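Local atomic coordinates of ZmpA Glycopeptidase (Clostridium perfringens, PDB entry 6XSX), a protein that is the M60-family metallopeptidase module of a larger glycopeptidase and probably hydrolyses the polypeptide backbone of glycoproteins. Residues A[62-67]-A[95-100]. Residues are numbered along the deposited sequence; the frame is centred on the assembly and turned at random.
Sequences TVYVDV and KGKNVI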
ATOM      1  N   THR A  62       8.935 -30.026  23.121  1.00 20.72           N
ATOM      2  CA  THR A  62       9.124 -31.274  22.397  1.00 21.24           C
ATOM      3  C   THR A  62       8.141 -31.310  21.233  1.00 20.28           C
ATOM      4  O   THR A  62       6.938 -31.155  21.429  1.00 18.98           O
ATOM      5  CB  THR A  62       9.003 -32.501  23.314  1.00 21.68           C
ATOM      6  OG1 THR A  62       9.896 -32.311  24.411  1.00 21.75           O
ATOM      7  CG2 THR A  62       9.345 -33.791  22.598  1.00 21.62           C
ATOM      8  N   VAL A  63       8.675 -31.446  20.017  1.00 19.45           N
ATOM      9  CA  VAL A  63       7.817 -31.385  18.845  1.00 20.62           C
ATOM     10  C   VAL A  63       7.906 -32.717  18.119  1.00 20.89           C
ATOM     11  O   VAL A  63       8.996 -33.195  17.828  1.00 22.41           O
ATOM     12  CB  VAL A  63       8.180 -30.210  17.920  1.00 21.29           C
ATOM     13  CG1 VAL A  63       7.233 -30.120  16.725  1.00 21.37           C
ATOM     14  CG2 VAL A  63       8.217 -28.894  18.681  1.00 20.28           C
ATOM     15  N   TYR A  64       6.738 -33.294  17.848  1.00 21.29           N
ATOM     16  CA  TYR A  64       6.636 -34.545  17.122  1.00 22.55           C
ATOM     17  C   TYR A  64       6.222 -34.254  15.687  1.00 22.92           C
ATOM     18  O   TYR A  64       5.271 -33.502  15.456  1.00 23.81           O
ATOM     19  CB  TYR A  64       5.653 -35.469  17.838  1.00 22.19           C
ATOM     20  CG  TYR A  64       6.199 -35.975  19.144  1.00 22.91           C
ATOM     21  CD1 TYR A  64       7.054 -37.070  19.180  1.00 23.54           C
ATOM     22  CD2 TYR A  64       5.897 -35.337  20.335  1.00 23.25           C
ATOM     23  CE1 TYR A  64       7.576 -37.534  20.378  1.00 23.23           C
ATOM     24  CE2 TYR A  64       6.416 -35.789  21.538  1.00 24.07           C
ATOM     25  CZ  TYR A  64       7.258 -36.884  21.557  1.00 23.31           C
ATOM     26  OH  TYR A  64       7.765 -37.319  22.746  1.00 26.64           O
ATOM     27  N   VAL A  65       6.966 -34.844  14.744  1.00 21.96           N
ATOM     28  CA  VAL A  65       6.799 -34.581  13.324  1.00 21.98           C
ATOM     29  C   VAL A  65       6.590 -35.911  12.603  1.00 22.86           C
ATOM     30  O   VAL A  65       7.406 -36.826  12.714  1.00 22.95           O
ATOM     31  CB  VAL A  65       8.021 -33.828  12.760  1.00 22.20           C
ATOM     32  CG1 VAL A  65       7.945 -33.660  11.248  1.00 22.10           C
ATOM     33  CG2 VAL A  65       8.248 -32.481  13.441  1.00 21.15           C
ATOM     34  N   ASP A  66       5.494 -36.002  11.850  1.00 23.68           N
ATOM     35  CA  ASP A  66       5.241 -37.157  11.003  1.00 24.52           C
ATOM     36  C   ASP A  66       5.187 -36.712   9.542  1.00 22.80           C
ATOM     37  O   ASP A  66       4.317 -35.926   9.166  1.00 22.58           O
ATOM     38  CB  ASP A  66       3.982 -37.894  11.479  1.00 28.00           C
ATOM     39  CG  ASP A  66       3.505 -39.018  10.571  1.00 31.70           C
ATOM     40  OD1 ASP A  66       4.233 -39.386   9.627  1.00 31.65           O
ATOM     41  OD2 ASP A  66       2.391 -39.514  10.814  1.00 36.97           O
ATOM     42  N   VAL A  67       6.161 -37.178   8.746  1.00 21.52           N
ATOM     43  CA  VAL A  67       6.150 -37.072   7.288  1.00 22.16           C
ATOM     44  C   VAL A  67       6.477 -38.458   6.733  1.00 23.57           C
ATOM     45  O   VAL A  67       6.974 -39.308   7.475  1.00 22.87           O
ATOM     46  CB  VAL A  67       7.171 -36.040   6.750  1.00 20.78           C
ATOM     47  CG1 VAL A  67       6.851 -34.618   7.193  1.00 20.58           C
ATOM     48  CG2 VAL A  67       8.605 -36.411   7.105  1.00 19.69           C
ATOM     49  N   LYS A  95      11.944 -35.846  11.195  1.00 19.99           N
ATOM     50  CA  LYS A  95      10.848 -36.754  11.492  1.00 20.34           C
ATOM     51  C   LYS A  95      11.040 -37.364  12.885  1.00 21.04           C
ATOM     52  O   LYS A  95      12.168 -37.640  13.303  1.00 19.36           O
ATOM     53  CB  LYS A  95      10.691 -37.815  10.399  1.00 21.02           C
ATOM     54  CG  LYS A  95       9.642 -38.868  10.728  1.00 21.10           C
ATOM     55  CD  LYS A  95       9.369 -39.847   9.609  1.00 22.30           C
ATOM     56  CE  LYS A  95       8.286 -40.840   9.983  1.00 21.42           C
ATOM     57  NZ  LYS A  95       7.845 -41.587   8.781  1.00 21.93           N
ATOM     58  N   GLY A  96       9.920 -37.574  13.593  1.00 20.28           N
ATOM     59  CA  GLY A  96       9.939 -38.117  14.941  1.00 20.87           C
ATOM     60  C   GLY A  96      10.013 -37.013  15.996  1.00 20.80           C
ATOM     61  O   GLY A  96       9.417 -35.947  15.833  1.00 20.21           O
ATOM     62  N   LYS A  97      10.789 -37.268  17.054  1.00 19.61           N
ATOM     63  CA  LYS A  97      10.834 -36.432  18.249  1.00 21.07           C
ATOM     64  C   LYS A  97      11.892 -35.337  18.098  1.00 20.81           C
ATOM     65  O   LYS A  97      12.994 -35.603  17.628  1.00 20.80           O
ATOM     66  CB  LYS A  97      11.147 -37.329  19.455  1.00 21.84           C
ATOM     67  CG  LYS A  97      11.258 -36.641  20.809  1.00 23.43           C
ATOM     68  CD  LYS A  97      11.782 -37.578  21.887  1.00 24.90           C
ATOM     69  CE  LYS A  97      11.897 -36.913  23.240  1.00 26.30           C
ATOM     70  NZ  LYS A  97      12.371 -37.870  24.272  1.00 27.91           N
ATOM     71  N   ASN A  98      11.547 -34.104  18.505  1.00 19.92           N
ATOM     72  CA  ASN A  98      12.485 -32.989  18.486  1.00 20.09           C
ATOM     73  C   ASN A  98      12.469 -32.304  19.852  1.00 20.91           C
ATOM     74  O   ASN A  98      11.466 -31.699  20.232  1.00 20.83           O
ATOM     75  CB  ASN A  98      12.135 -31.941  17.419  1.00 20.02           C
ATOM     76  CG  ASN A  98      12.078 -32.473  16.002  1.00 19.81           C
ATOM     77  OD1 ASN A  98      12.992 -32.252  15.213  1.00 19.54           O
ATOM     78  ND2 ASN A  98      11.013 -33.181  15.667  1.00 19.89           N
ATOM     79  N   VAL A  99      13.590 -32.385  20.575  1.00 20.72           N
ATOM     80  CA  VAL A  99      13.755 -31.652  21.819  1.00 21.28           C
ATOM     81  C   VAL A  99      14.405 -30.310  21.477  1.00 22.52           C
ATOM     82  O   VAL A  99      15.577 -30.266  21.108  1.00 22.81           O
ATOM     83  CB  VAL A  99      14.560 -32.466  22.857  1.00 21.80           C
ATOM     84  CG1 VAL A  99      14.645 -31.743  24.199  1.00 20.54           C
ATOM     85  CG2 VAL A  99      13.965 -33.864  23.060  1.00 20.56           C
ATOM     86  N   ILE A 100      13.620 -29.225  21.576  1.00 21.88           N
ATOM     87  CA  ILE A 100      14.052 -27.910  21.127  1.00 21.34           C
ATOM     88  C   ILE A 100      14.172 -26.945  22.306  1.00 21.27           C
ATOM     89  O   ILE A 100      13.231 -26.782  23.092  1.00 21.12           O
ATOM     90  CB  ILE A 100      13.122 -27.343  20.032  1.00 21.45           C
ATOM     91  CG1 ILE A 100      13.049 -28.278  18.818  1.00 21.31           C
ATOM     92  CG2 ILE A 100      13.572 -25.944  19.615  1.00 19.61           C
ATOM     93  CD1 ILE A 100      11.848 -28.034  17.958  1.00 21.59           C
TER
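Val63 and Asn98 face each other as a hydrogen-bonded pair where strands 62-66 and 96-100 run antiparallel, on the buried face that they share with Val65 and Ile100. Val63 N gives a good bond to Asn98 O, in the carbonyl plane at 2.8 Å. The return bond from Asn98 N to Val63 O is bent and weak, but the same oxygen also takes Asn98 ND2 at 3.0 Å, along a nearly straight N-H line (165°). CG of Asn98 sits beside its own backbone N (chi1 -58°), which turns the amide so that its N-H points at Val63 O, almost in the amide's own plane; the amide nitrogen approaches from above that carbonyl's plane, while OD1 accepts Ser94 N. On this buried face Val65 CG2 packs 3.6 Å from Asn98 ND2, and Val63 CG2 meets Ile100 CD1. The other face is looser. Lys97, fully extended, runs alongside the Tyr64 ring, its CB 3.7 Å from Tyr64 CE1, with Thr62 CG2 against Lys97 CG. Past the pair of bonds joining Val65 and Gly96, extended Lys95 reaches across to Val67 O, with NZ 2.8 Å away and nearly in line with the C=O; NZ also salt-bridges Asp69 and a bound buffer sulfonate. Strand 96-101 is an edge strand of a four-stranded antiparallel sheet; here Asn98's side chain makes up for a weak backbone bond, and Lys95 carries the bonding beyond the last bridge.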